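Local coordinates for protein malate synthase (Haloferax volcanii, PDB 3OYZ) that catalyses the magnesium-dependent Claisen condensation of glyoxylate with acetyl-CoA and the hydrolysis of the malyl-CoA intermediate to malate and CoA in the glyoxylate cycle, at residues 186-197 with 206-216; 230-238 with 381-389. All coordinates share one frame; numbering follows the deposited sequence.

How the contacts relate
Both contacts border the cleft where acetyl-CoA meets pyruvate, which here lies in the glyoxylate site, but serve different parts of it. Contact 1 belongs to the barrel itself: Asp192 binds the magnesium ion and the backbone of Val191 and Asp192 holds the pyruvate carboxylate. Contact 2 joins the loop after strand 226-229 to strand 382-387, and its Arg236, Ile235 and Met386 lie along the coenzyme from pyrophosphate to thioester. The centres lie about 17 Å apart, yet the two sites adjoin: Leu206 CD1 is 3.9 Å from Pro231 O, and Glu190 OE1 is 3.2 Å from Gly230 CA. Pyruvate touches both, through Val191 and Pro231.

Contact 1 of 2, residues 186-197 with 206-216; sequences LVDGEVDYTKDM and LPAWPELRHNT. With MG (magnesium ion), chain D; K (potassium ion), chain F; PYR (pyruvic acid), chain C.
Trp209 and Tyr193 interlock as an edge-to-face pair, centroids 4.8 Å apart and planes at 84°, with the CD2-CE2 edge of the tyrosine directed at the indole face. The Tyr193 ring is itself sandwiched: Leu212 CD2 sits 3.8 Å from its centroid, while Met197 CG covers the rim of the opposite face. Having CG anti to the backbone N (chi1 -178°) carries the phenol into this slot, and its hydroxyl continues to Glu163. Met197 also packs CB and CE against the CH2-CZ3 end of the indole, a flexible thioether following its outline. At the other end of Trp209, NE1 gives a nearly straight, in-plane hydrogen bond to Thr194 OG1 (3.2 Å, 171°); Thr194 is short enough to sit at the indole edge while its hydroxyl donates to Glu190 O. Leu206 forks over the start of helix 190-197, CD1 against Val191 CG2 and CD2 near Thr194. Farther along, Asp188 OD1 lies 2.7 Å from Thr216 OG1, its carboxylate nestled beside the Leu212 methyls. Glu190 lays CG near Trp209 CD1 (3.7 Å); the bend at chi2 turns its carboxylate toward Arg213 CG, and it pairs with Arg244. Strand 183-188, helix 190-197 and helix 210-223, whose first turns (210-216) run antiparallel to 186-188, form a beta-alpha unit of the TIM barrel; just past the strand's C-terminal end, Gly189 to Asp192 contribute to the glyoxylate and magnesium site, completed with Glu158 and Arg84.

Contact 2 of 2, residues 230-238 with 381-389; sequences GPYDDIRDV and IEKDRMWDE. With ACO (acetyl coenzyme *a), chain B; PYR (pyruvic acid), chain C.
The acetyl-CoA site is walled here by the loop following barrel strand 226-229 and by strand 382-387 of a two-stranded antiparallel sheet, joined by one backbone bond and two salt bridges. Met386 N donates to Asp233 O (2.9 Å, 163°). Asp233 then turns its carboxylate to Arg385, which grips OD2 side-on with NE and NH2, NE at 3.0 Å from above the carboxylate plane and NH2 from the syn side; the planes stand 79° apart. Arg385 reaches it with an extended chain, its NH1 going on to Gly204 O. A water bonded to Asp233 OD2 and Met386 O adds a bridge between the segments. In the second salt bridge the roles of the segments are exchanged: Arg236, bent at chi2, presents NE and NH2 to Asp384 OD2, with NE at 2.8 Å, while Ile235 CD1 covers one face of its guanidinium. The same NH2 donates to phosphate oxygen O5A of acetyl-CoA (2.9 Å, 165°). The long, flexible Met386 lies along the coenzyme, its CG 3.5 Å from CEP and its CE near the thioester sulfur; Ile235 CG2 meets Met386 CB. Asp388, predicted as the proton acceptor, is the N-cap of helix 389-395, with OD1 4.1 Å from the acetyl CH3. Asp384 is thus placed to act as a second-shell residue, probably orienting the Arg236 guanidinium, whose positive charge would be expected to offset the negative charge of the pyrophosphate.

Contact 1 of 2, residues 186-197 with 206-216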
# COMPACT_ATOMS: atom_id res chain seq x y z
N LEU A 186 -0.26 16.48 8.16
CA LEU A 186 -1.05 15.25 8.22
C LEU A 186 -0.17 14.33 9.02
O LEU A 186 0.93 13.95 8.57
CB LEU A 186 -1.23 14.66 6.81
CG LEU A 186 -1.85 15.66 5.81
CD1 LEU A 186 -1.92 14.92 4.39
CD2 LEU A 186 -3.21 16.17 6.40
N VAL A 187 -0.67 13.91 10.18
CA VAL A 187 0.24 13.24 11.10
C VAL A 187 -0.29 11.87 11.42
O VAL A 187 -1.41 11.80 11.84
CB VAL A 187 0.35 14.01 12.47
CG1 VAL A 187 1.36 13.38 13.40
CG2 VAL A 187 0.68 15.47 12.24
N ASP A 188 0.44 10.78 11.23
CA ASP A 188 -0.10 9.48 11.60
C ASP A 188 -0.22 9.29 13.10
O ASP A 188 0.69 9.70 13.84
CB ASP A 188 0.77 8.37 11.03
CG ASP A 188 0.59 8.26 9.52
OD1 ASP A 188 -0.51 8.66 9.11
OD2 ASP A 188 1.50 7.89 8.80
N GLY A 189 -1.29 8.61 13.52
CA GLY A 189 -1.45 8.23 14.90
C GLY A 189 -1.52 6.73 15.00
O GLY A 189 -2.60 6.20 15.14
N GLU A 190 -0.38 6.06 15.00
CA GLU A 190 -0.36 4.60 14.91
C GLU A 190 -1.09 3.89 16.04
O GLU A 190 -1.57 2.77 15.82
CB GLU A 190 1.04 4.04 14.74
CG GLU A 190 1.56 3.95 13.30
CD GLU A 190 2.29 5.20 12.84
OE1 GLU A 190 2.08 6.23 13.51
OE2 GLU A 190 3.00 5.19 11.80
N VAL A 191 -1.23 4.53 17.19
CA VAL A 191 -1.75 3.82 18.36
C VAL A 191 -3.27 3.71 18.23
O VAL A 191 -3.81 2.60 18.23
CB VAL A 191 -1.35 4.46 19.71
CG1 VAL A 191 -1.77 3.47 20.79
CG2 VAL A 191 0.15 4.62 19.76
N ASP A 192 -3.96 4.84 18.12
CA ASP A 192 -5.40 4.77 17.89
C ASP A 192 -5.73 4.13 16.52
O ASP A 192 -6.77 3.48 16.37
CB ASP A 192 -5.96 6.18 17.93
CG ASP A 192 -6.25 6.64 19.38
OD1 ASP A 192 -6.84 5.80 20.07
OD2 ASP A 192 -5.82 7.76 19.76
N TYR A 193 -4.80 4.20 15.57
CA TYR A 193 -5.07 3.57 14.28
C TYR A 193 -5.06 2.07 14.43
O TYR A 193 -5.93 1.37 13.91
CB TYR A 193 -3.97 4.00 13.31
CG TYR A 193 -4.12 3.45 11.90
CD1 TYR A 193 -5.00 4.06 11.01
CD2 TYR A 193 -3.36 2.36 11.47
CE1 TYR A 193 -5.12 3.56 9.66
CE2 TYR A 193 -3.47 1.88 10.17
CZ TYR A 193 -4.30 2.51 9.26
OH TYR A 193 -4.34 1.92 8.00
N THR A 194 -4.11 1.53 15.19
CA THR A 194 -4.07 0.09 15.52
C THR A 194 -5.36 -0.40 16.10
O THR A 194 -5.85 -1.48 15.70
CB THR A 194 -2.96 -0.21 16.55
OG1 THR A 194 -1.75 0.06 15.86
CG2 THR A 194 -2.91 -1.73 17.01
N LYS A 195 -5.90 0.41 17.02
CA LYS A 195 -7.21 0.21 17.63
C LYS A 195 -8.33 0.14 16.58
O LYS A 195 -9.13 -0.79 16.48
CB LYS A 195 -7.45 1.37 18.62
CG LYS A 195 -8.90 1.57 19.11
CD LYS A 195 -9.10 2.75 20.07
CE LYS A 195 -9.10 4.17 19.49
NZ LYS A 195 -9.70 4.21 18.13
N ASP A 196 -8.38 1.18 15.76
CA ASP A 196 -9.45 1.31 14.77
C ASP A 196 -9.37 0.19 13.76
O ASP A 196 -10.40 -0.30 13.32
CB ASP A 196 -9.37 2.73 14.13
CG ASP A 196 -10.55 2.97 13.11
OD1 ASP A 196 -11.67 3.16 13.59
OD2 ASP A 196 -10.39 2.92 11.86
N MET A 197 -8.17 -0.24 13.37
CA MET A 197 -7.95 -1.32 12.42
C MET A 197 -8.12 -2.69 13.11
O MET A 197 -8.22 -3.71 12.36
CB MET A 197 -6.56 -1.19 11.75
CG MET A 197 -6.39 0.18 10.91
SD MET A 197 -7.34 -0.12 9.33
CE MET A 197 -6.06 -1.00 8.44
N LEU A 206 3.32 -1.89 18.66
CA LEU A 206 2.64 -1.38 17.47
C LEU A 206 3.09 -2.10 16.21
O LEU A 206 4.29 -2.31 15.99
CB LEU A 206 2.97 0.10 17.30
CG LEU A 206 2.41 1.03 18.35
CD1 LEU A 206 2.86 2.44 17.92
CD2 LEU A 206 0.89 0.99 18.43
N PRO A 207 2.13 -2.52 15.34
CA PRO A 207 2.57 -2.88 14.00
C PRO A 207 3.30 -1.67 13.32
O PRO A 207 3.12 -0.51 13.65
CB PRO A 207 1.24 -3.12 13.23
CG PRO A 207 0.20 -3.21 14.25
CD PRO A 207 0.67 -2.47 15.50
N ALA A 208 4.06 -1.94 12.28
CA ALA A 208 4.81 -0.91 11.56
C ALA A 208 3.99 -0.07 10.54
O ALA A 208 4.40 1.06 10.19
CB ALA A 208 6.02 -1.60 10.91
N TRP A 209 2.85 -0.60 10.09
CA TRP A 209 1.93 0.06 9.10
C TRP A 209 2.65 0.82 7.99
O TRP A 209 2.41 2.02 7.79
CB TRP A 209 1.06 1.06 9.87
CG TRP A 209 0.21 0.45 10.93
CD1 TRP A 209 0.23 0.69 12.27
CD2 TRP A 209 -0.90 -0.42 10.68
NE1 TRP A 209 -0.79 0.01 12.86
CE2 TRP A 209 -1.51 -0.68 11.91
CE3 TRP A 209 -1.45 -0.96 9.50
CZ2 TRP A 209 -2.63 -1.53 12.03
CZ3 TRP A 209 -2.59 -1.76 9.61
CH2 TRP A 209 -3.15 -2.06 10.87
N PRO A 210 3.47 0.12 7.20
CA PRO A 210 4.16 0.85 6.12
C PRO A 210 3.22 1.52 5.15
O PRO A 210 3.50 2.61 4.68
CB PRO A 210 4.95 -0.25 5.35
CG PRO A 210 4.42 -1.57 5.86
CD PRO A 210 3.67 -1.35 7.18
N GLU A 211 2.10 0.86 4.82
CA GLU A 211 1.15 1.46 3.86
C GLU A 211 0.48 2.72 4.37
O GLU A 211 0.28 3.66 3.58
CB GLU A 211 0.03 0.50 3.42
CG GLU A 211 0.57 -0.79 2.79
CD GLU A 211 0.94 -1.88 3.81
OE1 GLU A 211 0.90 -1.64 5.06
OE2 GLU A 211 1.32 -2.99 3.35
N LEU A 212 0.18 2.76 5.67
CA LEU A 212 -0.37 3.99 6.21
C LEU A 212 0.59 5.16 5.99
O LEU A 212 0.16 6.23 5.61
CB LEU A 212 -0.69 3.87 7.70
CG LEU A 212 -1.11 5.14 8.40
CD1 LEU A 212 -2.36 5.87 7.86
CD2 LEU A 212 -1.10 5.01 9.94
N ARG A 213 1.87 4.94 6.25
CA ARG A 213 2.88 5.97 6.15
C ARG A 213 3.11 6.34 4.69
O ARG A 213 3.13 7.54 4.39
CB ARG A 213 4.18 5.44 6.81
CG ARG A 213 4.09 5.32 8.34
CD ARG A 213 5.49 4.97 8.91
NE ARG A 213 5.69 3.53 8.86
CZ ARG A 213 6.77 2.87 8.47
NH1 ARG A 213 7.93 3.45 8.12
NH2 ARG A 213 6.70 1.55 8.56
N HIS A 214 3.11 5.34 3.80
CA HIS A 214 3.10 5.61 2.38
C HIS A 214 1.94 6.52 1.96
O HIS A 214 2.15 7.55 1.29
CB HIS A 214 3.09 4.35 1.50
CG HIS A 214 2.99 4.66 0.04
ND1 HIS A 214 4.11 4.88 -0.75
CD2 HIS A 214 1.92 4.83 -0.77
CE1 HIS A 214 3.72 5.08 -2.00
NE2 HIS A 214 2.40 5.09 -2.04
N ASN A 215 0.73 6.14 2.33
CA ASN A 215 -0.47 6.94 1.99
C ASN A 215 -0.55 8.34 2.59
O ASN A 215 -1.06 9.23 1.92
CB ASN A 215 -1.72 6.13 2.36
CG ASN A 215 -1.79 4.81 1.56
OD1 ASN A 215 -1.05 4.59 0.58
ND2 ASN A 215 -2.50 3.86 2.14
N THR A 216 0.04 8.53 3.79
CA THR A 216 0.02 9.85 4.44
C THR A 216 1.08 10.71 3.76
O THR A 216 0.84 11.83 3.40
CB THR A 216 0.38 9.67 5.89
OG1 THR A 216 -0.61 8.76 6.42
CG2 THR A 216 0.32 11.11 6.61
MG MG D . -4.53 8.96 19.06
K K F . -9.65 -4.21 10.13
C PYR C . -2.04 7.96 18.47
O PYR C . -3.26 7.61 18.59
OXT PYR C . -1.14 7.19 17.96
CA PYR C . -1.73 9.28 18.79
O3 PYR C . -2.67 10.09 19.18
CB PYR C . -0.36 9.79 18.60
O HOH W 1 -4.04 9.34 21.35
O HOH W 2 -5.45 10.72 19.30

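Contact 2 of 2, residues 230-238 with 381-389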
# COMPACT_ATOMS: atom_id res chain seq x y z
N GLY A 230 3.92 8.96 13.52
CA GLY A 230 3.27 8.93 14.81
C GLY A 230 4.30 8.52 15.85
O GLY A 230 5.49 8.42 15.53
N PRO A 231 3.82 8.25 17.06
CA PRO A 231 4.77 8.12 18.18
C PRO A 231 5.52 6.79 18.21
O PRO A 231 5.02 5.73 17.80
CB PRO A 231 3.90 8.33 19.40
CG PRO A 231 2.55 7.91 18.94
CD PRO A 231 2.45 8.48 17.55
N TYR A 232 6.79 6.87 18.58
CA TYR A 232 7.60 5.68 18.70
C TYR A 232 7.68 5.42 20.22
O TYR A 232 8.45 6.11 20.92
CB TYR A 232 8.96 5.97 18.08
CG TYR A 232 9.81 4.72 18.06
CD1 TYR A 232 9.72 3.83 16.99
CD2 TYR A 232 10.69 4.43 19.12
CE1 TYR A 232 10.43 2.66 16.99
CE2 TYR A 232 11.47 3.26 19.11
CZ TYR A 232 11.34 2.40 18.02
OH TYR A 232 12.01 1.22 17.96
N ASP A 233 6.79 4.57 20.72
CA ASP A 233 6.51 4.60 22.17
C ASP A 233 7.52 3.80 23.00
O ASP A 233 7.49 3.89 24.21
CB ASP A 233 5.07 4.19 22.54
CG ASP A 233 4.60 2.88 21.85
OD1 ASP A 233 5.44 2.16 21.26
OD2 ASP A 233 3.38 2.56 21.85
N ASP A 234 8.40 2.99 22.40
CA ASP A 234 9.59 2.48 23.12
C ASP A 234 10.62 3.57 23.34
O ASP A 234 11.64 3.59 22.63
CB ASP A 234 10.23 1.35 22.32
CG ASP A 234 9.32 0.13 22.22
OD1 ASP A 234 8.31 0.08 22.94
OD2 ASP A 234 9.57 -0.80 21.41
N ILE A 235 10.31 4.53 24.22
CA ILE A 235 11.00 5.82 24.29
C ILE A 235 12.49 5.68 24.59
O ILE A 235 13.27 6.58 24.27
CB ILE A 235 10.34 6.76 25.30
CG1 ILE A 235 10.13 6.01 26.63
CG2 ILE A 235 8.94 7.16 24.86
CD1 ILE A 235 9.53 6.90 27.74
N ARG A 236 12.93 4.58 25.18
CA ARG A 236 14.38 4.45 25.49
C ARG A 236 15.20 3.83 24.36
O ARG A 236 16.43 3.88 24.42
CB ARG A 236 14.66 3.62 26.75
CG ARG A 236 13.70 3.81 27.93
CD ARG A 236 13.61 5.24 28.42
NE ARG A 236 12.64 5.29 29.52
CZ ARG A 236 12.19 6.39 30.11
NH1 ARG A 236 12.55 7.59 29.69
NH2 ARG A 236 11.31 6.29 31.10
N ASP A 237 14.52 3.24 23.37
CA ASP A 237 15.17 2.52 22.26
C ASP A 237 15.68 3.56 21.26
O ASP A 237 15.02 3.91 20.27
CB ASP A 237 14.17 1.51 21.68
CG ASP A 237 14.75 0.64 20.58
OD1 ASP A 237 15.95 0.70 20.28
OD2 ASP A 237 13.96 -0.15 20.02
N VAL A 238 16.89 4.05 21.52
CA VAL A 238 17.50 5.02 20.61
C VAL A 238 17.72 4.46 19.21
O VAL A 238 17.51 5.14 18.19
CB VAL A 238 18.85 5.57 21.19
CG1 VAL A 238 19.63 6.39 20.13
CG2 VAL A 238 18.56 6.38 22.44
N ILE A 381 17.14 -6.87 33.14
CA ILE A 381 16.73 -5.82 32.20
C ILE A 381 15.36 -5.20 32.52
O ILE A 381 14.55 -5.78 33.26
CB ILE A 381 16.71 -6.33 30.74
CG1 ILE A 381 15.84 -7.58 30.62
CG2 ILE A 381 18.12 -6.52 30.19
CD1 ILE A 381 15.44 -7.94 29.19
N GLU A 382 15.11 -4.04 31.91
CA GLU A 382 13.93 -3.19 32.16
C GLU A 382 13.46 -2.54 30.84
O GLU A 382 14.12 -1.64 30.32
CB GLU A 382 14.29 -2.13 33.22
CG GLU A 382 13.15 -1.25 33.72
CD GLU A 382 13.33 -0.84 35.18
OE1 GLU A 382 14.48 -0.79 35.67
OE2 GLU A 382 12.31 -0.57 35.87
N LYS A 383 12.34 -3.02 30.29
CA LYS A 383 11.82 -2.55 28.99
C LYS A 383 10.74 -1.50 29.27
O LYS A 383 9.81 -1.80 30.01
CB LYS A 383 11.20 -3.74 28.25
CG LYS A 383 11.54 -3.82 26.78
CD LYS A 383 11.04 -5.16 26.23
CE LYS A 383 11.76 -5.49 24.93
NZ LYS A 383 13.16 -5.89 25.22
N ASP A 384 10.89 -0.29 28.73
CA ASP A 384 9.94 0.82 28.97
C ASP A 384 9.08 1.11 27.74
O ASP A 384 9.58 1.17 26.62
CB ASP A 384 10.64 2.15 29.32
CG ASP A 384 11.16 2.24 30.75
OD1 ASP A 384 11.33 1.20 31.43
OD2 ASP A 384 11.44 3.38 31.17
N ARG A 385 7.78 1.34 27.93
CA ARG A 385 6.91 1.77 26.83
C ARG A 385 5.97 2.85 27.36
O ARG A 385 5.40 2.67 28.44
CB ARG A 385 6.10 0.58 26.33
CG ARG A 385 5.31 0.88 25.07
CD ARG A 385 4.20 -0.14 24.88
NE ARG A 385 3.48 0.23 23.66
CZ ARG A 385 2.62 -0.57 23.03
NH1 ARG A 385 2.37 -1.77 23.51
NH2 ARG A 385 1.98 -0.14 21.95
N MET A 386 5.86 3.97 26.63
CA MET A 386 4.85 5.01 26.91
C MET A 386 3.44 4.44 26.71
O MET A 386 3.15 3.84 25.66
CB MET A 386 5.11 6.25 26.05
CG MET A 386 4.29 7.54 26.36
SD MET A 386 2.58 7.59 25.73
CE MET A 386 2.87 7.31 23.95
N TRP A 387 2.62 4.52 27.76
CA TRP A 387 1.20 4.19 27.77
C TRP A 387 0.32 5.43 27.97
O TRP A 387 0.61 6.31 28.82
CB TRP A 387 0.79 3.18 28.85
CG TRP A 387 1.05 1.76 28.46
CD1 TRP A 387 2.27 1.23 28.18
CD2 TRP A 387 0.11 0.68 28.36
NE1 TRP A 387 2.15 -0.11 27.89
CE2 TRP A 387 0.83 -0.46 27.95
CE3 TRP A 387 -1.28 0.58 28.49
CZ2 TRP A 387 0.21 -1.69 27.72
CZ3 TRP A 387 -1.88 -0.64 28.28
CH2 TRP A 387 -1.14 -1.76 27.89
N ASP A 388 -0.73 5.47 27.15
CA ASP A 388 -1.86 6.35 27.35
C ASP A 388 -3.15 5.65 26.92
O ASP A 388 -3.14 4.44 26.66
CB ASP A 388 -1.60 7.73 26.76
CG ASP A 388 -1.44 7.75 25.25
OD1 ASP A 388 -1.89 6.83 24.52
OD2 ASP A 388 -0.91 8.78 24.77
N GLU A 389 -4.25 6.41 26.91
CA GLU A 389 -5.61 5.91 26.71
C GLU A 389 -5.68 5.15 25.37
O GLU A 389 -6.29 4.09 25.31
CB GLU A 389 -6.61 7.07 26.73
CG GLU A 389 -8.06 6.71 26.40
CD GLU A 389 -8.71 5.77 27.41
OE1 GLU A 389 -8.17 5.55 28.51
OE2 GLU A 389 -9.78 5.23 27.13
N1A ACO B . 7.19 17.43 27.70
C2A ACO B . 7.85 18.20 28.58
N3A ACO B . 8.78 17.67 29.40
C4A ACO B . 9.08 16.34 29.41
C5A ACO B . 8.37 15.48 28.45
C6A ACO B . 7.35 16.10 27.58
N6A ACO B . 6.68 15.26 26.74
N7A ACO B . 8.81 14.23 28.62
C8A ACO B . 9.72 14.27 29.62
N9A ACO B . 9.92 15.52 30.06
C1B ACO B . 10.89 15.88 31.14
C2B ACO B . 10.83 14.78 32.20
O2B ACO B . 9.77 15.07 33.11
C3B ACO B . 12.21 14.83 32.81
O3B ACO B . 12.13 15.97 33.67
P3B ACO B . 13.07 16.26 35.00
O7A ACO B . 14.00 17.30 34.40
O8A ACO B . 13.61 14.87 35.28
O9A ACO B . 12.15 16.75 36.09
C4B ACO B . 13.09 15.15 31.61
O4B ACO B . 12.26 15.90 30.71
C5B ACO B . 13.54 13.89 30.89
O5B ACO B . 12.45 12.97 30.92
P1A ACO B . 12.61 11.43 30.53
O1A ACO B . 13.43 10.62 31.49
O2A ACO B . 13.16 11.46 29.14
O3A ACO B . 11.18 10.72 30.48
P2A ACO B . 10.36 10.34 31.80
O4A ACO B . 10.57 11.60 32.58
O5A ACO B . 10.66 8.89 32.11
O6A ACO B . 8.79 10.26 31.38
CBP ACO B . 6.88 10.01 29.85
CCP ACO B . 8.27 9.51 30.27
CDP ACO B . 5.89 9.88 31.01
CEP ACO B . 6.40 9.08 28.74
CAP ACO B . 6.87 11.48 29.42
OAP ACO B . 7.97 11.59 28.53
C9P ACO B . 5.62 11.91 28.69
O9P ACO B . 4.56 12.04 29.30
N8P ACO B . 5.74 12.10 27.36
C7P ACO B . 4.58 12.53 26.59
C6P ACO B . 3.53 11.42 26.39
C5P ACO B . 2.57 11.97 25.35
O5P ACO B . 2.76 13.09 24.88
N4P ACO B . 1.59 11.15 24.99
C3P ACO B . 0.58 11.46 23.98
C2P ACO B . 1.18 11.54 22.58
S1P ACO B . 1.02 9.85 22.08
C ACO B . -0.56 9.55 21.59
O ACO B . -1.49 10.28 21.86
CH3 ACO B . -0.80 8.28 20.83
C PYR C . -2.04 7.96 18.47
O PYR C . -3.26 7.61 18.59
OXT PYR C . -1.14 7.19 17.96
CA PYR C . -1.73 9.28 18.79
O3 PYR C . -2.67 10.09 19.18
CB PYR C . -0.36 9.79 18.60
O HOH W 3 1.59 4.05 23.29